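Local coordinates for protein sifA (Salmonella typhimurium, PDB 3CXB) that is required in infected host cells for endosomal tubulation and the formation of Salmonella-induced filaments, and interacts with host PLEKHM2 (SKIP), at residues C49-M53 and L54-R58; T61-R64 and L65-F69; D195-K198 and A199-A203; T230-N233 and A234-T238. One frame throughout, in Å; residues are numbered along the deposited sequence.

Contact 1 (C49-M53 and L54-R58)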
loop_
_atom_site.group_PDB
_atom_site.type_symbol
_atom_site.label_atom_id
_atom_site.label_comp_id
_atom_site.label_asym_id
_atom_site.label_seq_id
_atom_site.Cartn_x
_atom_site.Cartn_y
_atom_site.Cartn_z
ATOM N N CYS A 49 -4.676 -15.920 8.911
ATOM C CA CYS A 49 -3.674 -14.922 8.557
ATOM C C CYS A 49 -2.298 -15.579 8.580
ATOM O O CYS A 49 -1.580 -15.613 7.580
ATOM C CB CYS A 49 -3.666 -13.786 9.569
ATOM S SG CYS A 49 -4.878 -12.503 9.295
ATOM N N LEU A 50 -1.937 -16.093 9.748
ATOM C CA LEU A 50 -0.660 -16.755 9.929
ATOM C C LEU A 50 -0.463 -17.786 8.838
ATOM O O LEU A 50 0.601 -17.857 8.215
ATOM C CB LEU A 50 -0.614 -17.435 11.293
ATOM C CG LEU A 50 -0.548 -16.508 12.506
ATOM C CD1 LEU A 50 -0.843 -17.287 13.785
ATOM C CD2 LEU A 50 0.834 -15.876 12.574
ATOM N N HIS A 51 -1.494 -18.588 8.595
ATOM C CA HIS A 51 -1.374 -19.615 7.580
ATOM C C HIS A 51 -0.988 -19.019 6.248
ATOM O O HIS A 51 -0.036 -19.485 5.611
ATOM C CB HIS A 51 -2.659 -20.404 7.414
ATOM C CG HIS A 51 -2.605 -21.379 6.288
ATOM N ND1 HIS A 51 -2.915 -21.034 4.990
ATOM C CD2 HIS A 51 -2.249 -22.686 6.254
ATOM C CE1 HIS A 51 -2.760 -22.087 4.206
ATOM N NE2 HIS A 51 -2.355 -23.103 4.948
ATOM N N GLU A 52 -1.714 -17.991 5.818
ATOM C CA GLU A 52 -1.388 -17.364 4.540
ATOM C C GLU A 52 0.041 -16.813 4.559
ATOM O O GLU A 52 0.767 -16.855 3.560
ATOM C CB GLU A 52 -2.344 -16.208 4.240
ATOM C CG GLU A 52 -1.936 -15.402 2.998
ATOM C CD GLU A 52 -2.798 -14.179 2.777
ATOM O OE1 GLU A 52 -2.514 -13.383 1.862
ATOM O OE2 GLU A 52 -3.774 -14.005 3.523
ATOM N N MET A 53 0.440 -16.320 5.720
ATOM C CA MET A 53 1.736 -15.693 5.863
ATOM C C MET A 53 2.938 -16.580 5.876
ATOM O O MET A 53 3.956 -16.245 5.283
ATOM C CB MET A 53 1.773 -14.839 7.126
ATOM C CG MET A 53 3.127 -14.202 7.380
ATOM S SD MET A 53 3.132 -13.296 8.920
ATOM C CE MET A 53 4.597 -13.888 9.668
ATOM N N LEU A 54 2.840 -17.715 6.540
ATOM C CA LEU A 54 4.008 -18.561 6.634
ATOM C C LEU A 54 3.811 -19.997 6.272
ATOM O O LEU A 54 4.791 -20.703 6.081
ATOM C CB LEU A 54 4.569 -18.513 8.050
ATOM C CG LEU A 54 4.878 -17.141 8.635
ATOM C CD1 LEU A 54 4.685 -17.197 10.138
ATOM C CD2 LEU A 54 6.297 -16.734 8.266
ATOM N N PHE A 55 2.572 -20.456 6.168
ATOM C CA PHE A 55 2.392 -21.870 5.872
ATOM C C PHE A 55 1.492 -22.196 4.705
ATOM O O PHE A 55 0.764 -23.180 4.753
ATOM C CB PHE A 55 1.894 -22.605 7.124
ATOM C CG PHE A 55 2.552 -22.145 8.404
ATOM C CD1 PHE A 55 1.986 -21.117 9.164
ATOM C CD2 PHE A 55 3.747 -22.710 8.840
ATOM C CE1 PHE A 55 2.602 -20.658 10.341
ATOM C CE2 PHE A 55 4.370 -22.261 10.010
ATOM C CZ PHE A 55 3.794 -21.232 10.762
ATOM N N ALA A 56 1.541 -21.380 3.656
ATOM C CA ALA A 56 0.727 -21.626 2.466
ATOM C C ALA A 56 1.604 -22.181 1.361
ATOM O O ALA A 56 2.781 -22.453 1.581
ATOM C CB ALA A 56 0.063 -20.354 1.999
ATOM N N GLU A 57 1.035 -22.332 0.170
ATOM C CA GLU A 57 1.787 -22.887 -0.954
ATOM C C GLU A 57 2.982 -22.014 -1.306
ATOM O O GLU A 57 3.974 -22.488 -1.866
ATOM C CB GLU A 57 0.886 -23.066 -2.182
ATOM C CG GLU A 57 1.420 -24.107 -3.177
ATOM C CD GLU A 57 0.577 -24.237 -4.439
ATOM O OE1 GLU A 57 0.793 -25.204 -5.199
ATOM O OE2 GLU A 57 -0.295 -23.374 -4.676
ATOM N N ARG A 58 2.882 -20.733 -0.975
ATOM C CA ARG A 58 3.975 -19.820 -1.239
ATOM C C ARG A 58 3.957 -18.592 -0.346
ATOM O O ARG A 58 2.948 -18.254 0.262
ATOM C CB ARG A 58 4.004 -19.413 -2.721
ATOM C CG ARG A 58 2.860 -18.572 -3.239
ATOM C CD ARG A 58 3.036 -18.415 -4.740
ATOM N NE ARG A 58 2.117 -17.440 -5.313
ATOM C CZ ARG A 58 2.080 -17.130 -6.603
ATOM N NH1 ARG A 58 1.213 -16.228 -7.051
ATOM N NH2 ARG A 58 2.913 -17.728 -7.447
HETATM O O HOH W 1 0.972 -16.164 0.864
HETATM O O HOH W 2 2.942 -18.968 3.080
#
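The imidazole of H51 reaches forward along the helix and lies across the backbone of F55, whose carbonyl O is 3.1 Å from H51 NE2. The angle is wrong for a hydrogen bond, so the ring lies with one face against the F55 carbonyl group, F55 C being 3.9 Å from the ring plane; a flat polar imidazole suits this partly exposed place, where it can cover a peptide unit and still meet solvent. With CG turned away from the main-chain nitrogen (chi1 174°), the ring leans past the last turn toward A56, and H51 CE1 comes within 4.0 Å of the A56 CB methyl. F55 takes the other common choice, CG opposite its own carbonyl carbon, which swings its ring back beside L50; F55 CD1 stands 3.7 Å from L50 O. A broad apolar ring suits this place because it can stack on W27 of helix 25-34 while L54 CB lies over one of its faces. Here helix 42-54 runs out: L54 N still bonds to L50 O (2.8 Å) and F55 N to H51 O, but F55 is the first residue to leave helical backbone angles. M53 and L54 lie side by side and point the same way. The thioether chain is extended to SD and then bends, laying CE against CG and both methyls of L54; these flexible apolar chains also meet L110 and C121 of neighbouring strands. Two waters bridge E52 O and R58 O, each donating to both carbonyls, and one also accepts from A56 N. The E52 carboxylate turns elsewhere, to a salt bridge with R64.

Contact 2 (T61-R64 and L65-F69); sequences TRER and LTEIF
L65 N bonds to T61 O at 2.7 Å, starting the backbone ladder in the opening turns of helix 62-75, for which T61 holds the N-cap position without a capping bond from its side chain. L65 packs its CB over the carbonyls of T61 and R62, while the rest of this branched apolar chain faces I112 and F119 of the neighbouring strands. T66 follows, its amide bonded to R62 O and its hydroxyl folded back along the helix. With OG1 set between its own N and carbonyl carbon (chi1 72°), the hydroxyl donates to E63 O over 2.8 Å, in the carbonyl plane and on a lone pair. A short beta-hydroxyl side chain suits a site where the hydroxyl bonds both to its own helix and to Y158 OH. E63 O takes a second donor, E67 N at 3.1 Å, so two bonds grip it. E67 then extends its carboxylate across R64 at about a right angle; R64 NH2 gives a salt-bridge hydrogen bond to E67 OE2 of 2.7 Å, close to the guanidinium plane, while H300 NE2 holds E67 OE1. E52 bonds to R64 NE and E71 to NH2, so three carboxylates gather at this guanidinium and probably stabilise its charge. Finally I68, bonded through N to R64 O, offers the flat cation an apolar seat: I68 CG1 lies over its centre, 3.6 Å from R64 CZ.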
loop_
_atom_site.group_PDB
_atom_site.type_symbol
_atom_site.label_atom_id
_atom_site.label_comp_id
_atom_site.label_asym_id
_atom_site.label_seq_id
_atom_site.Cartn_x
_atom_site.Cartn_y
_atom_site.Cartn_z
ATOM N N THR A 61 3.646 -11.479 -0.785
ATOM C CA THR A 61 4.371 -10.364 -1.360
ATOM C C THR A 61 4.802 -9.540 -0.166
ATOM O O THR A 61 4.251 -9.711 0.927
ATOM C CB THR A 61 3.431 -9.532 -2.227
ATOM O OG1 THR A 61 2.937 -10.364 -3.284
ATOM C CG2 THR A 61 4.162 -8.321 -2.830
ATOM N N ARG A 62 5.778 -8.660 -0.320
ATOM C CA ARG A 62 6.135 -7.876 0.851
ATOM C C ARG A 62 4.946 -6.984 1.231
ATOM O O ARG A 62 4.605 -6.854 2.412
ATOM C CB ARG A 62 7.393 -7.030 0.618
ATOM C CG ARG A 62 7.259 -5.870 -0.329
ATOM C CD ARG A 62 8.409 -4.893 -0.110
ATOM N NE ARG A 62 9.690 -5.409 -0.586
ATOM C CZ ARG A 62 10.878 -5.003 -0.146
ATOM N NH1 ARG A 62 10.965 -4.074 0.800
ATOM N NH2 ARG A 62 11.986 -5.524 -0.665
ATOM N N GLU A 63 4.287 -6.389 0.241
ATOM C CA GLU A 63 3.169 -5.533 0.571
ATOM C C GLU A 63 2.146 -6.340 1.350
ATOM O O GLU A 63 1.704 -5.921 2.419
ATOM C CB GLU A 63 2.556 -4.938 -0.687
ATOM C CG GLU A 63 1.371 -3.994 -0.455
ATOM C CD GLU A 63 1.725 -2.696 0.293
ATOM O OE1 GLU A 63 1.162 -1.632 -0.063
ATOM O OE2 GLU A 63 2.543 -2.736 1.246
ATOM N N ARG A 64 1.795 -7.520 0.845
ATOM C CA ARG A 64 0.810 -8.368 1.528
ATOM C C ARG A 64 1.348 -8.791 2.903
ATOM O O ARG A 64 0.582 -9.032 3.850
ATOM C CB ARG A 64 0.490 -9.585 0.664
ATOM C CG ARG A 64 -0.492 -10.572 1.271
ATOM C CD ARG A 64 -1.809 -9.910 1.605
ATOM N NE ARG A 64 -2.719 -10.829 2.292
ATOM C CZ ARG A 64 -3.682 -10.433 3.119
ATOM N NH1 ARG A 64 -4.469 -11.327 3.705
ATOM N NH2 ARG A 64 -3.845 -9.137 3.365
ATOM N N LEU A 65 2.673 -8.887 3.003
ATOM C CA LEU A 65 3.315 -9.228 4.268
ATOM C C LEU A 65 2.959 -8.162 5.295
ATOM O O LEU A 65 2.459 -8.484 6.369
ATOM C CB LEU A 65 4.839 -9.244 4.140
ATOM C CG LEU A 65 5.586 -10.298 4.967
ATOM C CD1 LEU A 65 7.050 -10.019 4.904
ATOM C CD2 LEU A 65 5.130 -10.324 6.379
ATOM N N THR A 66 3.222 -6.896 4.977
ATOM C CA THR A 66 2.920 -5.830 5.932
ATOM C C THR A 66 1.443 -5.767 6.294
ATOM O O THR A 66 1.110 -5.543 7.470
ATOM C CB THR A 66 3.346 -4.443 5.427
ATOM O OG1 THR A 66 2.468 -4.035 4.370
ATOM C CG2 THR A 66 4.783 -4.480 4.898
ATOM N N GLU A 67 0.557 -5.984 5.320
ATOM C CA GLU A 67 -0.866 -5.921 5.636
ATOM C C GLU A 67 -1.222 -6.925 6.705
ATOM O O GLU A 67 -1.847 -6.588 7.719
ATOM C CB GLU A 67 -1.748 -6.224 4.418
ATOM C CG GLU A 67 -1.772 -5.192 3.314
ATOM C CD GLU A 67 -2.577 -5.664 2.125
ATOM O OE1 GLU A 67 -2.734 -4.875 1.163
ATOM O OE2 GLU A 67 -3.046 -6.829 2.152
ATOM N N ILE A 68 -0.824 -8.168 6.472
ATOM C CA ILE A 68 -1.167 -9.247 7.377
ATOM C C ILE A 68 -0.736 -8.947 8.778
ATOM O O ILE A 68 -1.406 -9.320 9.754
ATOM C CB ILE A 68 -0.552 -10.577 6.930
ATOM C CG1 ILE A 68 -1.026 -10.905 5.505
ATOM C CG2 ILE A 68 -0.997 -11.684 7.870
ATOM C CD1 ILE A 68 -0.324 -12.118 4.865
ATOM N N PHE A 69 0.388 -8.254 8.873
ATOM C CA PHE A 69 0.919 -7.891 10.167
ATOM C C PHE A 69 -0.134 -7.056 10.912
ATOM O O PHE A 69 -0.504 -7.372 12.043
ATOM C CB PHE A 69 2.203 -7.084 9.993
ATOM C CG PHE A 69 2.824 -6.674 11.286
ATOM C CD1 PHE A 69 3.520 -7.600 12.061
ATOM C CD2 PHE A 69 2.712 -5.359 11.735
ATOM C CE1 PHE A 69 4.105 -7.233 13.262
ATOM C CE2 PHE A 69 3.293 -4.980 12.939
ATOM C CZ PHE A 69 3.997 -5.930 13.708
#

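Contact 3 (D195-K198 and A199-A203); sequences DGWK and AQEKA
W197 O accepts the straightest hydrogen bond of this turn, from E201 N at 2.8 Å with an N-H...O angle of 162°, the amide approaching nearly head-on to the carbonyl. The same oxygen has a weak second bond from Q200 N. One residue later K202 N bonds to K198 O at 3.1 Å, while A199 N bonds to G196 O at 2.9 Å; both of these donors stand above the acceptor's carbonyl plane. In these first turns of helix 197-220 the bond to G196 spans three residues, those of E201 and K202 four. Outward from the backbone, W197 and E201 run side by side, one turn apart on the same flank. CB of E201 makes a CH-pi contact over the six-membered ring, 4.1 Å from its centroid and almost on the ring normal. The chain of E201 bends at its second torsion (60°), keeping CG over the indole and bringing OE1 to 3.4 Å from W197 CZ3. H255 meets the indole ring, and I258 and M261 pack against it, so a broad aromatic suits this buried wall. K198 leads its extended chain away from this turn and packs against F303 of helix 283-303, which E201 and K202 touch too. E201 thus plays a double part: its methylenes cover the tryptophan, whereas OE1 takes a weak hydrogen bond from I258 N, which may partly offset the cost of burying the group if it is ionised.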
loop_
_atom_site.group_PDB
_atom_site.type_symbol
_atom_site.label_atom_id
_atom_site.label_comp_id
_atom_site.label_asym_id
_atom_site.label_seq_id
_atom_site.Cartn_x
_atom_site.Cartn_y
_atom_site.Cartn_z
ATOM N N ASP A 195 -10.784 13.226 9.552
ATOM C CA ASP A 195 -11.778 12.164 9.430
ATOM C C ASP A 195 -12.731 12.422 8.271
ATOM O O ASP A 195 -13.298 11.493 7.700
ATOM C CB ASP A 195 -12.574 12.031 10.731
ATOM C CG ASP A 195 -11.700 11.648 11.916
ATOM O OD1 ASP A 195 -11.052 10.578 11.854
ATOM O OD2 ASP A 195 -11.659 12.414 12.907
ATOM N N GLY A 196 -12.899 13.692 7.925
ATOM C CA GLY A 196 -13.787 14.044 6.837
ATOM C C GLY A 196 -13.117 13.953 5.482
ATOM O O GLY A 196 -13.688 13.410 4.539
ATOM N N TRP A 197 -11.903 14.486 5.383
ATOM C CA TRP A 197 -11.157 14.463 4.128
ATOM C C TRP A 197 -10.996 13.034 3.582
ATOM O O TRP A 197 -10.909 12.826 2.369
ATOM C CB TRP A 197 -9.782 15.125 4.333
ATOM C CG TRP A 197 -8.646 14.190 4.162
ATOM C CD1 TRP A 197 -8.369 13.085 4.920
ATOM C CD2 TRP A 197 -7.668 14.217 3.123
ATOM N NE1 TRP A 197 -7.284 12.415 4.408
ATOM C CE2 TRP A 197 -6.832 13.089 3.306
ATOM C CE3 TRP A 197 -7.418 15.081 2.053
ATOM C CZ2 TRP A 197 -5.763 12.803 2.456
ATOM C CZ3 TRP A 197 -6.352 14.797 1.206
ATOM C CH2 TRP A 197 -5.538 13.663 1.415
ATOM N N LYS A 198 -10.956 12.060 4.488
ATOM C CA LYS A 198 -10.803 10.659 4.113
ATOM C C LYS A 198 -11.960 10.180 3.257
ATOM O O LYS A 198 -11.784 9.352 2.369
ATOM C CB LYS A 198 -10.710 9.777 5.356
ATOM C CG LYS A 198 -9.452 9.978 6.168
ATOM C CD LYS A 198 -9.395 8.950 7.269
ATOM C CE LYS A 198 -8.221 9.171 8.186
ATOM N NZ LYS A 198 -8.240 8.188 9.314
ATOM N N ALA A 199 -13.149 10.693 3.537
ATOM C CA ALA A 199 -14.326 10.302 2.785
ATOM C C ALA A 199 -14.262 10.909 1.391
ATOM O O ALA A 199 -14.747 10.326 0.420
ATOM C CB ALA A 199 -15.579 10.766 3.511
ATOM N N GLN A 200 -13.640 12.076 1.300
ATOM C CA GLN A 200 -13.512 12.775 0.031
ATOM C C GLN A 200 -12.469 12.094 -0.840
ATOM O O GLN A 200 -12.783 11.569 -1.909
ATOM C CB GLN A 200 -13.106 14.233 0.276
ATOM C CG GLN A 200 -13.011 15.080 -0.989
ATOM C CD GLN A 200 -14.333 15.163 -1.751
ATOM O OE1 GLN A 200 -15.351 15.596 -1.209
ATOM N NE2 GLN A 200 -14.317 14.748 -3.014
ATOM N N GLU A 201 -11.228 12.109 -0.361
ATOM C CA GLU A 201 -10.092 11.517 -1.060
ATOM C C GLU A 201 -10.411 10.096 -1.501
ATOM O O GLU A 201 -10.130 9.706 -2.628
ATOM C CB GLU A 201 -8.869 11.534 -0.135
ATOM C CG GLU A 201 -7.548 11.150 -0.777
ATOM C CD GLU A 201 -7.154 12.062 -1.918
ATOM O OE1 GLU A 201 -7.265 13.295 -1.750
ATOM O OE2 GLU A 201 -6.726 11.547 -2.979
ATOM N N LYS A 202 -11.021 9.327 -0.614
ATOM C CA LYS A 202 -11.363 7.961 -0.935
ATOM C C LYS A 202 -12.227 7.859 -2.189
ATOM O O LYS A 202 -11.970 7.024 -3.047
ATOM C CB LYS A 202 -12.071 7.307 0.250
ATOM C CG LYS A 202 -12.404 5.833 0.051
ATOM C CD LYS A 202 -12.954 5.242 1.334
ATOM C CE LYS A 202 -13.358 3.781 1.181
ATOM N NZ LYS A 202 -13.920 3.258 2.466
ATOM N N ALA A 203 -13.245 8.699 -2.313
ATOM C CA ALA A 203 -14.101 8.628 -3.492
ATOM C C ALA A 203 -13.401 9.213 -4.707
ATOM O O ALA A 203 -13.316 8.570 -5.749
ATOM C CB ALA A 203 -15.415 9.357 -3.244
#

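Contact 4 (T230-N233 and A234-T238)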
loop_
_atom_site.group_PDB
_atom_site.type_symbol
_atom_site.label_atom_id
_atom_site.label_comp_id
_atom_site.label_asym_id
_atom_site.label_seq_id
_atom_site.Cartn_x
_atom_site.Cartn_y
_atom_site.Cartn_z
ATOM N N THR A 230 -21.278 1.122 -22.504
ATOM C CA THR A 230 -20.620 0.103 -21.692
ATOM C C THR A 230 -19.548 0.790 -20.863
ATOM O O THR A 230 -19.347 0.471 -19.689
ATOM C CB THR A 230 -19.904 -0.965 -22.537
ATOM O OG1 THR A 230 -20.741 -1.376 -23.625
ATOM C CG2 THR A 230 -19.574 -2.181 -21.664
ATOM N N GLN A 231 -18.865 1.748 -21.466
ATOM C CA GLN A 231 -17.828 2.444 -20.742
ATOM C C GLN A 231 -18.392 3.078 -19.496
ATOM O O GLN A 231 -17.750 3.058 -18.445
ATOM C CB GLN A 231 -17.169 3.501 -21.621
ATOM C CG GLN A 231 -16.290 2.885 -22.696
ATOM C CD GLN A 231 -15.677 3.910 -23.609
ATOM O OE1 GLN A 231 -15.016 4.846 -23.151
ATOM N NE2 GLN A 231 -15.886 3.738 -24.914
ATOM N N GLN A 232 -19.598 3.630 -19.596
ATOM C CA GLN A 232 -20.196 4.268 -18.431
ATOM C C GLN A 232 -20.789 3.225 -17.493
ATOM O O GLN A 232 -20.764 3.387 -16.270
ATOM C CB GLN A 232 -21.263 5.283 -18.848
ATOM C CG GLN A 232 -21.637 6.244 -17.721
ATOM C CD GLN A 232 -20.452 7.074 -17.240
ATOM O OE1 GLN A 232 -19.336 6.568 -17.112
ATOM N NE2 GLN A 232 -20.693 8.351 -16.961
ATOM N N ASN A 233 -21.313 2.149 -18.066
ATOM C CA ASN A 233 -21.879 1.096 -17.251
ATOM C C ASN A 233 -20.779 0.512 -16.363
ATOM O O ASN A 233 -20.987 0.298 -15.172
ATOM C CB ASN A 233 -22.506 0.019 -18.140
ATOM C CG ASN A 233 -23.928 0.379 -18.588
ATOM O OD1 ASN A 233 -24.206 1.514 -18.994
ATOM N ND2 ASN A 233 -24.833 -0.596 -18.515
ATOM N N ALA A 234 -19.599 0.287 -16.931
ATOM C CA ALA A 234 -18.495 -0.264 -16.154
ATOM C C ALA A 234 -18.137 0.696 -15.026
ATOM O O ALA A 234 -18.016 0.293 -13.864
ATOM C CB ALA A 234 -17.266 -0.511 -17.056
ATOM N N PHE A 235 -17.965 1.971 -15.369
ATOM C CA PHE A 235 -17.632 2.969 -14.360
ATOM C C PHE A 235 -18.627 3.017 -13.193
ATOM O O PHE A 235 -18.227 3.127 -12.035
ATOM C CB PHE A 235 -17.581 4.366 -14.944
ATOM C CG PHE A 235 -17.374 5.419 -13.900
ATOM C CD1 PHE A 235 -16.093 5.695 -13.423
ATOM C CD2 PHE A 235 -18.461 6.112 -13.360
ATOM C CE1 PHE A 235 -15.893 6.654 -12.432
ATOM C CE2 PHE A 235 -18.266 7.079 -12.359
ATOM C CZ PHE A 235 -16.982 7.348 -11.897
ATOM N N LEU A 236 -19.920 2.976 -13.497
ATOM C CA LEU A 236 -20.939 3.024 -12.456
ATOM C C LEU A 236 -21.020 1.728 -11.668
ATOM O O LEU A 236 -21.287 1.746 -10.459
ATOM C CB LEU A 236 -22.316 3.316 -13.066
ATOM C CG LEU A 236 -22.462 4.611 -13.872
ATOM C CD1 LEU A 236 -23.848 4.641 -14.488
ATOM C CD2 LEU A 236 -22.230 5.829 -13.003
ATOM N N GLU A 237 -20.789 0.614 -12.361
ATOM C CA GLU A 237 -20.848 -0.710 -11.766
ATOM C C GLU A 237 -19.704 -0.912 -10.775
ATOM O O GLU A 237 -19.928 -1.314 -9.632
ATOM C CB GLU A 237 -20.789 -1.775 -12.865
ATOM C CG GLU A 237 -21.312 -3.136 -12.452
ATOM C CD GLU A 237 -22.637 -3.469 -13.113
ATOM O OE1 GLU A 237 -23.296 -4.436 -12.668
ATOM O OE2 GLU A 237 -23.017 -2.771 -14.079
ATOM N N THR A 238 -18.477 -0.615 -11.190
ATOM C CA THR A 238 -17.366 -0.801 -10.273
ATOM C C THR A 238 -17.483 0.191 -9.117
ATOM O O THR A 238 -17.170 -0.141 -7.973
ATOM C CB THR A 238 -15.996 -0.623 -10.958
ATOM O OG1 THR A 238 -15.659 0.762 -10.969
ATOM C CG2 THR A 238 -16.029 -1.142 -12.391
#
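Q232 lays its amide beside F235, one turn further along, with Q232 OE1 3.6 Å from F235 CB and 3.9 Å from F235 CD2. The two residues belong to the middle of helix 228-241, which packs against both helix 197-220 and helix 307-324, and their side chains point the same way with amide and ring planes 31° apart. Q232 manages this by bending at its second torsion (61°), which turns the amide so that OE1 stands beside CB and CG of F235. A flexible polar chain suits this exposed flank: CG can approach L236 while the amide lies along the base of F235. CG of Q232 lies 4.2 Å from L236 CD1, while OE1 is the atom that meets F235. The ring of F235 itself is buried and touches Q211 of helix 197-220. A234, on the inward side, is small enough to let I214 and L318 approach from the two partner helices. T230 lies on the same side against L321, and its hydroxyl is hydrogen-bonded to S227; Q231 sends NE2 back to I226 O, tying the helix to the residues before it. The backbone carries four-residue bonds throughout. A234 N meets T230 O almost in line with the carbonyl at 2.8 Å, F235 N reaches Q231 O over a longer 3.3 Å, and L236 N bonds to Q232 O. Of the bonds joining the two segments, the furthest along is E237 N to N233 O, 2.8 Å. CB of E237 stands 3.1 Å from the same N233 O.

Overall arrangement
Each contact is local, spanning neighbouring turns, so none encloses a long loop; the four follow in series without nesting or crossing. Contact 1 ends helix 42-54, and after a short loop contact 2 opens helix 62-75. These two touch directly, through the E52–R64 salt bridge and the packing of I68 on C49, E52 and M53, which joins consecutive helices next to the five-stranded antiparallel sheet. Much later in the chain come contact 3, in the first turns of helix 197-220, and contact 4, within helix 228-241, with nearest atoms about 7 Å apart. These two helices, consecutive in the chain, pack together through A234, F235 and T238, and helix 228-241 also touches helix 307-324.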